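Local coordinates for TRAP-type transporter, periplasmic component (Cupriavidus necator, PDB 4P8B), which binds (S)-2-acetolactate as the periplasmic solute-binding component of a TRAP-type transporter and probably delivers it to the membrane subunits for uptake, at residues V145-G150 against F246-Q251; Y33-V38 against M93-T98; E50-L55 against K265-D270; R81-I86 against I99-Q104. One frame throughout, in Å; residues are numbered along the deposited sequence.

Contact 1: residues V145-G150 against F246-Q251; sequences VPLAWG and FVVNKQ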
loop_
_atom_site.group_PDB
_atom_site.type_symbol
_atom_site.label_atom_id
_atom_site.label_comp_id
_atom_site.label_asym_id
_atom_site.label_seq_id
_atom_site.Cartn_x
_atom_site.Cartn_y
_atom_site.Cartn_z
ATOM N N VAL A 145 15.919 7.948 2.686
ATOM C CA VAL A 145 16.493 6.980 3.608
ATOM C C VAL A 145 15.386 6.100 4.173
ATOM O O VAL A 145 14.534 6.582 4.946
ATOM C CB VAL A 145 17.219 7.682 4.758
ATOM C CG1 VAL A 145 17.842 6.661 5.707
ATOM C CG2 VAL A 145 18.299 8.635 4.219
ATOM N N PRO A 146 15.364 4.815 3.784
ATOM C CA PRO A 146 14.340 3.903 4.296
ATOM C C PRO A 146 14.713 3.303 5.633
ATOM O O PRO A 146 15.884 2.918 5.819
ATOM C CB PRO A 146 14.290 2.815 3.231
ATOM C CG PRO A 146 15.717 2.707 2.779
ATOM C CD PRO A 146 16.285 4.124 2.862
ATOM N N LEU A 147 13.761 3.207 6.551
ATOM C CA LEU A 147 14.038 2.798 7.920
ATOM C C LEU A 147 13.265 1.568 8.395
ATOM O O LEU A 147 13.721 0.867 9.291
ATOM C CB LEU A 147 13.733 3.951 8.867
ATOM C CG LEU A 147 14.565 5.220 8.641
ATOM C CD1 LEU A 147 14.123 6.311 9.608
ATOM C CD2 LEU A 147 16.076 4.978 8.764
ATOM N N ALA A 148 12.061 1.355 7.868
ATOM C CA ALA A 148 11.235 0.247 8.322
ATOM C C ALA A 148 10.101 -0.000 7.364
ATOM O O ALA A 148 9.775 0.842 6.530
ATOM C CB ALA A 148 10.668 0.543 9.694
ATOM N N TRP A 149 9.507 -1.180 7.507
ATOM C CA TRP A 149 8.329 -1.588 6.762
ATOM C C TRP A 149 7.085 -1.569 7.629
ATOM O O TRP A 149 7.106 -1.961 8.801
ATOM C CB TRP A 149 8.491 -3.024 6.234
ATOM C CG TRP A 149 9.601 -3.231 5.244
ATOM C CD1 TRP A 149 10.891 -3.583 5.519
ATOM C CD2 TRP A 149 9.519 -3.076 3.830
ATOM N NE1 TRP A 149 11.606 -3.654 4.358
ATOM C CE2 TRP A 149 10.796 -3.361 3.304
ATOM C CE3 TRP A 149 8.480 -2.737 2.949
ATOM C CZ2 TRP A 149 11.067 -3.301 1.935
ATOM C CZ3 TRP A 149 8.752 -2.702 1.598
ATOM C CH2 TRP A 149 10.043 -2.973 1.103
ATOM N N GLY A 150 5.994 -1.134 7.010
ATOM C CA GLY A 150 4.643 -1.311 7.527
ATOM C C GLY A 150 3.809 -2.026 6.488
ATOM O O GLY A 150 4.318 -2.695 5.595
ATOM N N PHE A 246 8.636 3.447 5.879
ATOM C CA PHE A 246 8.946 4.592 6.730
ATOM C C PHE A 246 10.247 5.199 6.194
ATOM O O PHE A 246 11.270 4.494 6.140
ATOM C CB PHE A 246 9.150 4.124 8.188
ATOM C CG PHE A 246 7.909 3.621 8.881
ATOM C CD1 PHE A 246 7.311 2.443 8.503
ATOM C CD2 PHE A 246 7.363 4.331 9.950
ATOM C CE1 PHE A 246 6.197 1.996 9.144
ATOM C CE2 PHE A 246 6.242 3.880 10.591
ATOM C CZ PHE A 246 5.658 2.728 10.198
ATOM N N VAL A 247 10.246 6.478 5.821
ATOM C CA VAL A 247 11.417 7.090 5.193
ATOM C C VAL A 247 11.654 8.502 5.679
ATOM O O VAL A 247 10.753 9.172 6.169
ATOM C CB VAL A 247 11.277 7.171 3.650
ATOM C CG1 VAL A 247 11.070 5.807 3.039
ATOM C CG2 VAL A 247 10.142 8.117 3.257
ATOM N N VAL A 248 12.897 8.946 5.537
ATOM C CA VAL A 248 13.296 10.308 5.883
ATOM C C VAL A 248 14.070 10.861 4.701
ATOM O O VAL A 248 14.882 10.166 4.097
ATOM C CB VAL A 248 14.186 10.320 7.143
ATOM C CG1 VAL A 248 14.608 11.756 7.501
ATOM C CG2 VAL A 248 13.477 9.699 8.301
ATOM N N ASN A 249 13.838 12.125 4.371
ATOM C CA ASN A 249 14.668 12.816 3.386
ATOM C C ASN A 249 16.166 12.764 3.776
ATOM O O ASN A 249 16.480 12.859 4.940
ATOM C CB ASN A 249 14.183 14.265 3.246
ATOM C CG ASN A 249 15.193 15.163 2.532
ATOM O OD1 ASN A 249 16.148 15.667 3.140
ATOM N ND2 ASN A 249 15.008 15.342 1.234
ATOM N N LYS A 250 17.028 12.534 2.788
ATOM C CA LYS A 250 18.470 12.309 3.004
ATOM C C LYS A 250 19.134 13.469 3.730
ATOM O O LYS A 250 19.909 13.254 4.667
ATOM C CB LYS A 250 19.144 12.050 1.652
ATOM C CG LYS A 250 20.670 11.818 1.692
ATOM C CD LYS A 250 21.167 11.531 0.278
ATOM C CE LYS A 250 22.677 11.376 0.206
ATOM N NZ LYS A 250 23.139 10.123 0.861
ATOM N N GLN A 251 18.814 14.695 3.338
ATOM C CA GLN A 251 19.474 15.843 3.961
ATOM C C GLN A 251 18.960 16.084 5.387
ATOM O O GLN A 251 19.705 16.505 6.262
ATOM C CB GLN A 251 19.347 17.084 3.085
ATOM C CG GLN A 251 20.201 17.020 1.815
ATOM C CD GLN A 251 19.537 16.262 0.683
ATOM O OE1 GLN A 251 18.314 16.236 0.574
ATOM N NE2 GLN A 251 20.349 15.642 -0.175
#
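An antiparallel strand pair at one side of a mixed five-stranded sheet brings Val145 to Ala148 of the outermost strand 144-154 against Phe246 to Val248 of strand 241-249. Val145 and Val248 form a hydrogen-bonded pair, with Val145 N to Val248 O at 2.8 Å and Val248 N to Val145 O at 2.9 Å. Pro146 follows in a non-hydrogen-bonded pair with Val247; its nitrogen, which has no hydrogen to give, is turned away from the partner strand, and this is why a proline is tolerated here. The regular ladder then breaks. Leu147 and Ala148 both lie opposite Phe246, an arrangement with beta bulge character in which Leu147 has a helical psi of -30°. Leu147 N donates to Phe246 O at 2.8 Å and Phe246 N to Ala148 O at 2.9 Å, while the buried Ala148 N finds no partner. On the face carrying Val145, Ala148, Phe246 and Val248, Leu147 also contributes: the Leu147 and Val248 side chains cross obliquely, with Leu147 CD1 3.7 Å from Val248 CG2. The methyl of Ala148 is small enough to sit beside Phe246 CD1, at 4.0 Å. Phe246 sends its ring edge toward Gly150, whose N lies in the ring plane 3.8 Å from CE1; without a side chain, Gly150 leaves that edge room. Strand 241-249 ends at Asn249, the N-cap of helix 250-255. Helix 258-279 and Trp253 pack against Leu147, whereas Pro146 lies on helix 130-141, and Phe246 meets Trp52 edge-to-face.

Contact 2: residues Y33-V38 against M93-T98; sequences YKMSLV and MAVGST. With X2X ((2S)-2-hydroxy-2-methyl-3-oxobutanoic acid), chain D.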
loop_
_atom_site.group_PDB
_atom_site.type_symbol
_atom_site.label_atom_id
_atom_site.label_comp_id
_atom_site.label_asym_id
_atom_site.label_seq_id
_atom_site.Cartn_x
_atom_site.Cartn_y
_atom_site.Cartn_z
ATOM N N TYR A 33 9.141 19.162 12.133
ATOM C CA TYR A 33 9.381 18.374 10.939
ATOM C C TYR A 33 8.046 17.906 10.409
ATOM O O TYR A 33 7.120 17.724 11.173
ATOM C CB TYR A 33 10.287 17.180 11.243
ATOM C CG TYR A 33 11.704 17.605 11.560
ATOM C CD1 TYR A 33 12.071 17.956 12.850
ATOM C CD2 TYR A 33 12.654 17.688 10.559
ATOM C CE1 TYR A 33 13.366 18.369 13.144
ATOM C CE2 TYR A 33 13.957 18.118 10.844
ATOM C CZ TYR A 33 14.289 18.438 12.137
ATOM O OH TYR A 33 15.571 18.874 12.445
ATOM N N LYS A 34 7.972 17.764 9.103
ATOM C CA LYS A 34 6.710 17.446 8.461
ATOM C C LYS A 34 6.694 15.988 7.988
ATOM O O LYS A 34 7.535 15.591 7.193
ATOM C CB LYS A 34 6.512 18.388 7.273
ATOM C CG LYS A 34 6.675 19.840 7.609
ATOM C CD LYS A 34 6.362 20.684 6.398
ATOM C CE LYS A 34 6.542 22.155 6.712
ATOM N NZ LYS A 34 6.649 22.941 5.459
HETATM N N MSE A 35 5.700 15.214 8.441
HETATM C CA MSE A 35 5.527 13.824 8.004
HETATM C C MSE A 35 4.306 13.701 7.095
HETATM O O MSE A 35 3.169 14.015 7.481
HETATM C CB MSE A 35 5.336 12.892 9.185
HETATM C CG MSE A 35 5.294 11.425 8.723
HETATM SE SE MSE A 35 4.665 10.184 10.093
HETATM C CE MSE A 35 6.012 10.530 11.459
ATOM N N SER A 36 4.527 13.242 5.875
ATOM C CA SER A 36 3.440 13.064 4.937
ATOM C C SER A 36 2.789 11.690 5.098
ATOM O O SER A 36 3.498 10.675 5.244
ATOM C CB SER A 36 3.961 13.225 3.508
ATOM O OG SER A 36 2.864 13.152 2.610
ATOM N N LEU A 37 1.449 11.650 5.053
ATOM C CA LEU A 37 0.663 10.410 5.092
ATOM C C LEU A 37 -0.514 10.584 4.155
ATOM O O LEU A 37 -1.198 11.608 4.244
ATOM C CB LEU A 37 0.071 10.204 6.486
ATOM C CG LEU A 37 1.069 10.070 7.627
ATOM C CD1 LEU A 37 0.345 10.163 8.966
ATOM C CD2 LEU A 37 1.872 8.793 7.526
ATOM N N VAL A 38 -0.820 9.583 3.327
ATOM C CA VAL A 38 -2.068 9.643 2.573
ATOM C C VAL A 38 -3.243 9.476 3.524
ATOM O O VAL A 38 -4.191 10.249 3.466
ATOM C CB VAL A 38 -2.143 8.554 1.494
ATOM C CG1 VAL A 38 -3.494 8.567 0.811
ATOM C CG2 VAL A 38 -1.079 8.767 0.461
HETATM N N MSE A 93 9.740 13.674 6.019
HETATM C CA MSE A 93 9.661 12.245 6.285
HETATM C C MSE A 93 8.270 11.758 5.905
HETATM O O MSE A 93 7.357 12.560 5.702
HETATM C CB MSE A 93 9.978 11.907 7.747
HETATM C CG MSE A 93 9.083 12.512 8.828
HETATM SE SE MSE A 93 10.106 12.947 10.514
HETATM C CE MSE A 93 10.500 11.145 11.050
ATOM N N ALA A 94 8.082 10.454 5.794
ATOM C CA ALA A 94 6.787 9.934 5.380
ATOM C C ALA A 94 6.635 8.479 5.732
ATOM O O ALA A 94 7.629 7.771 5.928
ATOM C CB ALA A 94 6.623 10.116 3.882
ATOM N N VAL A 95 5.391 8.042 5.838
ATOM C CA VAL A 95 5.059 6.630 5.738
ATOM C C VAL A 95 4.288 6.518 4.432
ATOM O O VAL A 95 3.227 7.109 4.305
ATOM C CB VAL A 95 4.233 6.113 6.927
ATOM C CG1 VAL A 95 3.986 4.626 6.765
ATOM C CG2 VAL A 95 4.933 6.407 8.253
ATOM N N GLY A 96 4.855 5.847 3.441
ATOM C CA GLY A 96 4.256 5.777 2.127
ATOM C C GLY A 96 3.922 4.375 1.684
ATOM O O GLY A 96 4.514 3.405 2.129
ATOM N N SER A 97 2.962 4.284 0.779
ATOM C CA SER A 97 2.673 3.043 0.089
ATOM C C SER A 97 3.588 2.878 -1.113
ATOM O O SER A 97 3.824 3.815 -1.878
ATOM C CB SER A 97 1.230 3.016 -0.408
ATOM O OG SER A 97 1.066 1.918 -1.311
ATOM N N THR A 98 4.051 1.655 -1.310
ATOM C CA THR A 98 4.858 1.336 -2.475
ATOM C C THR A 98 4.153 1.675 -3.795
ATOM O O THR A 98 4.827 1.974 -4.788
ATOM C CB THR A 98 5.311 -0.131 -2.459
ATOM O OG1 THR A 98 4.165 -0.983 -2.405
ATOM C CG2 THR A 98 6.207 -0.409 -1.248
HETATM O OAD X2X D . -5.119 5.455 -2.753
HETATM C CAH X2X D . -5.291 4.352 -2.140
HETATM O OAE X2X D . -6.125 3.493 -2.551
HETATM C CAI X2X D . -4.491 4.041 -0.918
HETATM C CAB X2X D . -4.943 4.965 0.192
HETATM O OAF X2X D . -4.546 2.676 -0.611
HETATM C CAG X2X D . -3.073 4.323 -1.296
HETATM O OAC X2X D . -2.545 5.388 -0.975
HETATM C CAA X2X D . -2.302 3.327 -2.094
HETATM O O HOH W 1 1.920 8.721 2.441
#
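Met35 and Met93, both selenomethionines, are paired on adjacent parallel strands, and their side chains cross to make the tight part of this contact. Met93 CG stands between its own backbone N and carbonyl carbon (chi1 60°), which puts it 3.8 Å from Met35 CB. These long, flexible chains suit a greasy face on which Trp52 of helix 44-59 packs. Behind them the backbone ladder is regular: Met93 N donates to Lys34 O at 3.1 Å, and Ser36 N to Met93 O at 2.9 Å. On the other face only small groups meet, Ser36 CB and Ala94 CB being 4.1 Å apart; the Ser36 hydroxyl is bonded to Glu82, so this buried polar end is satisfied. The last rung is longer, with Val95 N 3.3 Å from Ser36 O. Leu37 CD2 still reaches Val95 CB at 3.6 Å, but there the backbones draw apart. No direct bond joins the main chains beyond it. Instead, a water gives a hydrogen bond to Val95 O at 2.8 Å and takes a weak one from Val38 N, filling the place of the next rung. Trp45 NE1 also donates to Val95 O. The splayed ends face the ligand: Val38 CG1 and Ser97 OG touch the acetolactate by van der Waals contact, while Ser97 OG caps the helix 98-101 and bonds to Asp242. These parallel strands are central in a mixed sheet of order 2-1-3-5-4, with 241-249 antiparallel, and their carboxyl ends open onto the ligand cleft, as in the type II periplasmic binding protein fold.

Contact 3: residues E50-L55 against K265-D270; sequences EIWADL and KQAAVD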
loop_
_atom_site.group_PDB
_atom_site.type_symbol
_atom_site.label_atom_id
_atom_site.label_comp_id
_atom_site.label_asym_id
_atom_site.label_seq_id
_atom_site.Cartn_x
_atom_site.Cartn_y
_atom_site.Cartn_z
ATOM N N GLU A 50 1.584 8.134 13.485
ATOM C CA GLU A 50 1.390 8.778 14.781
ATOM C C GLU A 50 2.289 8.135 15.827
ATOM O O GLU A 50 2.924 8.833 16.615
ATOM C CB GLU A 50 -0.072 8.615 15.172
ATOM C CG GLU A 50 -0.582 9.362 16.379
ATOM C CD GLU A 50 -2.105 9.228 16.468
ATOM O OE1 GLU A 50 -2.585 8.164 16.917
ATOM O OE2 GLU A 50 -2.827 10.158 16.048
ATOM N N ILE A 51 2.342 6.809 15.849
ATOM C CA ILE A 51 3.177 6.099 16.818
ATOM C C ILE A 51 4.640 6.462 16.594
ATOM O O ILE A 51 5.382 6.717 17.549
ATOM C CB ILE A 51 2.984 4.571 16.710
ATOM C CG1 ILE A 51 1.568 4.194 17.157
ATOM C CG2 ILE A 51 4.034 3.803 17.530
ATOM C CD1 ILE A 51 1.128 2.775 16.785
ATOM N N TRP A 52 5.061 6.521 15.337
ATOM C CA TRP A 52 6.438 6.869 15.028
ATOM C C TRP A 52 6.742 8.258 15.575
ATOM O O TRP A 52 7.753 8.465 16.258
ATOM C CB TRP A 52 6.640 6.840 13.516
ATOM C CG TRP A 52 8.062 7.025 13.070
ATOM C CD1 TRP A 52 9.205 6.858 13.809
ATOM C CD2 TRP A 52 8.481 7.415 11.766
ATOM N NE1 TRP A 52 10.310 7.116 13.024
ATOM C CE2 TRP A 52 9.891 7.465 11.766
ATOM C CE3 TRP A 52 7.798 7.723 10.584
ATOM C CZ2 TRP A 52 10.623 7.801 10.634
ATOM C CZ3 TRP A 52 8.526 8.054 9.463
ATOM C CH2 TRP A 52 9.928 8.078 9.489
ATOM N N ALA A 53 5.878 9.214 15.271
ATOM C CA ALA A 53 6.096 10.591 15.704
ATOM C C ALA A 53 6.155 10.687 17.220
ATOM O O ALA A 53 7.044 11.361 17.766
ATOM C CB ALA A 53 4.994 11.473 15.148
ATOM N N ASP A 54 5.241 10.009 17.909
ATOM C CA ASP A 54 5.181 10.054 19.372
ATOM C C ASP A 54 6.438 9.428 19.962
ATOM O O ASP A 54 7.017 9.959 20.917
ATOM C CB ASP A 54 3.939 9.341 19.930
ATOM C CG ASP A 54 2.631 10.031 19.569
ATOM O OD1 ASP A 54 2.664 11.179 19.088
ATOM O OD2 ASP A 54 1.560 9.421 19.787
ATOM N N LEU A 55 6.899 8.313 19.407
ATOM C CA LEU A 55 8.075 7.664 19.974
ATOM C C LEU A 55 9.321 8.511 19.763
ATOM O O LEU A 55 10.189 8.578 20.635
ATOM C CB LEU A 55 8.285 6.289 19.351
ATOM C CG LEU A 55 7.290 5.194 19.732
ATOM C CD1 LEU A 55 7.616 3.905 18.973
ATOM C CD2 LEU A 55 7.278 4.921 21.234
ATOM N N LYS A 265 15.331 5.738 13.665
ATOM C CA LYS A 265 15.278 4.448 12.999
ATOM C C LYS A 265 14.626 3.414 13.893
ATOM O O LYS A 265 13.714 2.724 13.459
ATOM C CB LYS A 265 16.677 3.989 12.589
ATOM C CG LYS A 265 16.695 2.624 11.915
ATOM C CD LYS A 265 18.032 2.376 11.237
ATOM C CE LYS A 265 18.006 1.097 10.412
ATOM N NZ LYS A 265 19.190 0.983 9.510
ATOM N N GLN A 266 15.053 3.287 15.144
ATOM C CA GLN A 266 14.437 2.279 16.009
ATOM C C GLN A 266 12.956 2.595 16.260
ATOM O O GLN A 266 12.120 1.693 16.389
ATOM C CB GLN A 266 15.191 2.146 17.337
ATOM C CG GLN A 266 14.654 1.039 18.222
ATOM C CD GLN A 266 14.792 -0.335 17.580
ATOM O OE1 GLN A 266 15.864 -0.700 17.108
ATOM N NE2 GLN A 266 13.703 -1.099 17.558
ATOM N N ALA A 267 12.624 3.875 16.329
ATOM C CA ALA A 267 11.238 4.271 16.509
ATOM C C ALA A 267 10.398 3.855 15.295
ATOM O O ALA A 267 9.262 3.397 15.455
ATOM C CB ALA A 267 11.135 5.764 16.750
ATOM N N ALA A 268 10.965 3.989 14.095
ATOM C CA ALA A 268 10.292 3.522 12.880
ATOM C C ALA A 268 10.102 1.995 12.898
ATOM O O ALA A 268 9.051 1.489 12.525
ATOM C CB ALA A 268 11.070 3.937 11.656
ATOM N N VAL A 269 11.129 1.267 13.334
ATOM C CA VAL A 269 11.032 -0.189 13.429
ATOM C C VAL A 269 9.927 -0.612 14.400
ATOM O O VAL A 269 9.110 -1.480 14.082
ATOM C CB VAL A 269 12.396 -0.774 13.848
ATOM C CG1 VAL A 269 12.277 -2.254 14.262
ATOM C CG2 VAL A 269 13.384 -0.591 12.704
ATOM N N ASP A 270 9.883 0.031 15.568
ATOM C CA ASP A 270 8.851 -0.242 16.573
ATOM C C ASP A 270 7.457 0.117 16.062
ATOM O O ASP A 270 6.498 -0.654 16.211
ATOM C CB ASP A 270 9.127 0.533 17.866
ATOM C CG ASP A 270 10.368 0.055 18.583
ATOM O OD1 ASP A 270 10.880 -1.025 18.225
ATOM O OD2 ASP A 270 10.836 0.768 19.508
#
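Trp52 of helix 44-59 reaches across to Ala267 and Ala268 of helix 258-279. From CB the chain leaves with CG anti to the backbone N (chi1 -173°), and CG comes within 4.2 Å of Ala268 CA. CD1 lies 3.7 Å from Ala267 CB, a methyl that meets the indole at its edge, in the ring plane. NE1 passes close to Ala268 N but cannot bond to it, since both are donors; its hydrogen goes to Val264 O. Beyond it, CE2 has Ala268 CB at 3.7 Å. This methyl lies over one face of the five-membered ring in a CH-pi contact, displaced toward the rim. The two helices belong to the layer packed on one face of the main sheet of this type II periplasmic binding fold. The segments 50-55 and 265-270 run roughly antiparallel, at 145°, with their axes 8.5 Å apart at closest approach, a proximity that alanines, having only CB, make possible. Farther out the six-membered ring turns to the sheet: CZ2 touches Met93 CE at 3.4 Å, CH2 lies 3.6 Å from Val247 O, CE3 meets Met35 CE and CZ3 faces Ala94 O. One turn along, Leu55 CB rests on Ala267 CB, and the Leu55 side chain crosses that of Asp270 at about a right angle, CD1 lying 3.9 Å from Asp270 CB. Asp270 OD2 forms a salt bridge with Arg59, and OD1 accepts from Gln266 NE2, above the carboxylate plane.

Contact 4: residues R81-I86 against I99-Q104; sequences REFSAI and INWSPQ. With X2X ((2S)-2-hydroxy-2-methyl-3-oxobutanoic acid), chain D.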
loop_
_atom_site.group_PDB
_atom_site.type_symbol
_atom_site.label_atom_id
_atom_site.label_comp_id
_atom_site.label_asym_id
_atom_site.label_seq_id
_atom_site.Cartn_x
_atom_site.Cartn_y
_atom_site.Cartn_z
ATOM N N ARG A 81 3.051 11.911 -6.685
ATOM C CA ARG A 81 4.311 12.633 -6.729
ATOM C C ARG A 81 4.836 12.955 -5.333
ATOM O O ARG A 81 5.688 13.824 -5.163
ATOM C CB ARG A 81 4.203 13.901 -7.571
ATOM C CG ARG A 81 3.211 14.917 -7.039
ATOM C CD ARG A 81 3.156 16.120 -7.974
ATOM N NE ARG A 81 2.129 17.077 -7.580
ATOM C CZ ARG A 81 2.300 18.048 -6.694
ATOM N NH1 ARG A 81 3.475 18.240 -6.113
ATOM N NH2 ARG A 81 1.289 18.874 -6.415
ATOM N N GLU A 82 4.344 12.238 -4.334
ATOM C CA GLU A 82 4.866 12.341 -2.984
ATOM C C GLU A 82 6.367 12.001 -2.917
ATOM O O GLU A 82 7.121 12.673 -2.209
ATOM C CB GLU A 82 4.092 11.409 -2.055
ATOM C CG GLU A 82 4.400 11.604 -0.582
ATOM C CD GLU A 82 3.819 10.509 0.317
ATOM O OE1 GLU A 82 3.976 9.311 -0.023
ATOM O OE2 GLU A 82 3.197 10.806 1.347
ATOM N N PHE A 83 6.817 10.978 -3.650
ATOM C CA PHE A 83 8.216 10.579 -3.561
ATOM C C PHE A 83 9.122 11.733 -3.967
ATOM O O PHE A 83 10.145 11.994 -3.322
ATOM C CB PHE A 83 8.514 9.359 -4.434
ATOM C CG PHE A 83 9.893 8.814 -4.239
ATOM C CD1 PHE A 83 10.159 8.007 -3.150
ATOM C CD2 PHE A 83 10.927 9.125 -5.111
ATOM C CE1 PHE A 83 11.395 7.489 -2.937
ATOM C CE2 PHE A 83 12.196 8.606 -4.901
ATOM C CZ PHE A 83 12.432 7.797 -3.800
ATOM N N SER A 84 8.783 12.409 -5.060
ATOM C CA SER A 84 9.617 13.518 -5.515
ATOM C C SER A 84 9.678 14.631 -4.467
ATOM O O SER A 84 10.721 15.242 -4.247
ATOM C CB SER A 84 9.099 14.065 -6.842
ATOM O OG SER A 84 8.935 13.020 -7.781
ATOM N N ALA A 85 8.559 14.888 -3.801
ATOM C CA ALA A 85 8.525 15.917 -2.764
ATOM C C ALA A 85 9.395 15.527 -1.564
ATOM O O ALA A 85 10.034 16.386 -0.946
ATOM C CB ALA A 85 7.075 16.179 -2.331
ATOM N N ILE A 86 9.425 14.232 -1.236
ATOM C CA ILE A 86 10.343 13.751 -0.200
ATOM C C ILE A 86 11.807 13.914 -0.642
ATOM O O ILE A 86 12.613 14.439 0.110
ATOM C CB ILE A 86 10.108 12.264 0.175
ATOM C CG1 ILE A 86 8.703 12.036 0.701
ATOM C CG2 ILE A 86 11.113 11.842 1.246
ATOM C CD1 ILE A 86 8.272 10.583 0.668
ATOM N N ILE A 99 2.821 1.623 -3.814
ATOM C CA ILE A 99 2.099 1.941 -5.024
ATOM C C ILE A 99 2.343 3.399 -5.438
ATOM O O ILE A 99 2.574 3.716 -6.603
ATOM C CB ILE A 99 0.592 1.693 -4.841
ATOM C CG1 ILE A 99 0.329 0.191 -4.738
ATOM C CG2 ILE A 99 -0.180 2.287 -6.026
ATOM C CD1 ILE A 99 -1.103 -0.138 -4.370
ATOM N N ASN A 100 2.315 4.295 -4.464
ATOM C CA ASN A 100 2.350 5.720 -4.762
ATOM C C ASN A 100 3.706 6.192 -5.237
ATOM O O ASN A 100 3.794 7.185 -5.962
ATOM C CB ASN A 100 1.930 6.513 -3.539
ATOM C CG ASN A 100 0.481 6.297 -3.186
ATOM O OD1 ASN A 100 -0.346 5.964 -4.050
ATOM N ND2 ASN A 100 0.172 6.381 -1.910
ATOM N N TRP A 101 4.748 5.459 -4.866
ATOM C CA TRP A 101 6.116 5.818 -5.240
ATOM C C TRP A 101 6.613 5.040 -6.461
ATOM O O TRP A 101 7.710 5.282 -6.976
ATOM C CB TRP A 101 7.073 5.580 -4.071
ATOM C CG TRP A 101 6.789 6.352 -2.824
ATOM C CD1 TRP A 101 5.918 7.418 -2.649
ATOM C CD2 TRP A 101 7.370 6.098 -1.549
ATOM N NE1 TRP A 101 5.949 7.827 -1.333
ATOM C CE2 TRP A 101 6.841 7.043 -0.643
ATOM C CE3 TRP A 101 8.319 5.179 -1.091
ATOM C CZ2 TRP A 101 7.203 7.058 0.695
ATOM C CZ3 TRP A 101 8.678 5.201 0.232
ATOM C CH2 TRP A 101 8.119 6.140 1.118
ATOM N N SER A 102 5.822 4.078 -6.910
ATOM C CA SER A 102 6.195 3.299 -8.080
ATOM C C SER A 102 6.481 4.136 -9.336
ATOM O O SER A 102 7.369 3.773 -10.087
ATOM C CB SER A 102 5.114 2.257 -8.386
ATOM O OG SER A 102 5.117 1.237 -7.412
ATOM N N PRO A 103 5.753 5.252 -9.566
ATOM C CA PRO A 103 6.092 6.018 -10.779
ATOM C C PRO A 103 7.537 6.511 -10.812
ATOM O O PRO A 103 8.107 6.627 -11.901
ATOM C CB PRO A 103 5.098 7.192 -10.746
ATOM C CG PRO A 103 3.957 6.667 -9.979
ATOM C CD PRO A 103 4.537 5.782 -8.918
ATOM N N GLN A 104 8.130 6.755 -9.646
ATOM C CA GLN A 104 9.509 7.221 -9.546
ATOM C C GLN A 104 10.522 6.111 -9.284
ATOM O O GLN A 104 11.699 6.265 -9.615
ATOM C CB GLN A 104 9.647 8.249 -8.427
ATOM C CG GLN A 104 8.902 9.546 -8.690
ATOM C CD GLN A 104 7.433 9.460 -8.319
ATOM O OE1 GLN A 104 7.040 8.663 -7.463
ATOM N NE2 GLN A 104 6.607 10.273 -8.976
HETATM O OAD X2X D . -5.119 5.455 -2.753
HETATM C CAH X2X D . -5.291 4.352 -2.140
HETATM O OAE X2X D . -6.125 3.493 -2.551
HETATM C CAI X2X D . -4.491 4.041 -0.918
HETATM C CAB X2X D . -4.943 4.965 0.192
HETATM O OAF X2X D . -4.546 2.676 -0.611
HETATM C CAG X2X D . -3.073 4.323 -1.296
HETATM O OAC X2X D . -2.545 5.388 -0.975
HETATM C CAA X2X D . -2.302 3.327 -2.094
HETATM O O HOH W 2 2.202 7.213 0.044
HETATM O O HOH W 3 5.261 9.527 -5.542
HETATM O O HOH W 4 7.401 13.219 -9.891
#
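Helix 82-86 lies against the weakly bonded helix around 99-101 and the helical but irregular residues after it, with Phe83 CA 5.5 Å from Trp101 CA. Glu82, with CG anti to the backbone N (chi1 -170°), stretches toward the indole, and Trp101 NE1 donates to Glu82 OE1 at 2.8 Å. The bond reaches the anti side of the carboxylate, 22° out of its plane. OE1 also takes a hydrogen from a water, at 2.7 Å, while OE2 is bonded to Ser36 OG; so many partners around a buried group are consistent with an ionised carboxylate. The same water accepts from Asn100 ND2, whose other bond runs at 3.0 Å and nearly straight, 169°, to the ketone oxygen OAC of the acetolactate. Glu82 is thus a second-shell residue behind the ligand-binding amide, and Asn100 OD1 is held by Gln79 NE2. This lies at the ligand cleft of the type II fold, where the short helix that follows strand 93-97 supplies Asn100 to the ligand. Phe83 CB sits over one face of the Trp101 indole, and Phe83 CD1 hangs 3.6 Å above that plane near the rim. The two aromatic rings meet obliquely, neither stacked nor edge-to-face. The Ile86 side chain crosses the indole at about a right angle, CD1 3.7 Å from Trp101 CZ2. Gln104 runs alongside Phe83 in the opposite direction, its OE1 3.4 Å from Phe83 CB and its NE2 bonded to Thr80 O. A second water takes a hydrogen from Phe83 N (2.8 Å) and lies within hydrogen-bonding reach of Asn100 O and Gln104 OE1.

Overall arrangement
All four contacts belong to the same half of the protein and, except for contacts 3 and 4, touch one another. Contacts 1 and 2 are two pairings of one sheet, joined by the intervening pairing of strands 93-97 and 241-249, where Val247 N meets Ala94 O at 2.9 Å. Contact 3 lies on one face of that sheet, with Trp52 meeting residues of both; contact 4 lies on the other, where Trp101 CH2 is 3.5 Å from Val247 CG1. Contacts 3 and 4 stand about 22 Å apart, centre to centre. Contact 4 hydrogen-bonds the acetolactate through Asn100, contact 2 only touches it, and the remaining hydrogen bonds come from Gln79, Arg155, Arg176 and Asn216.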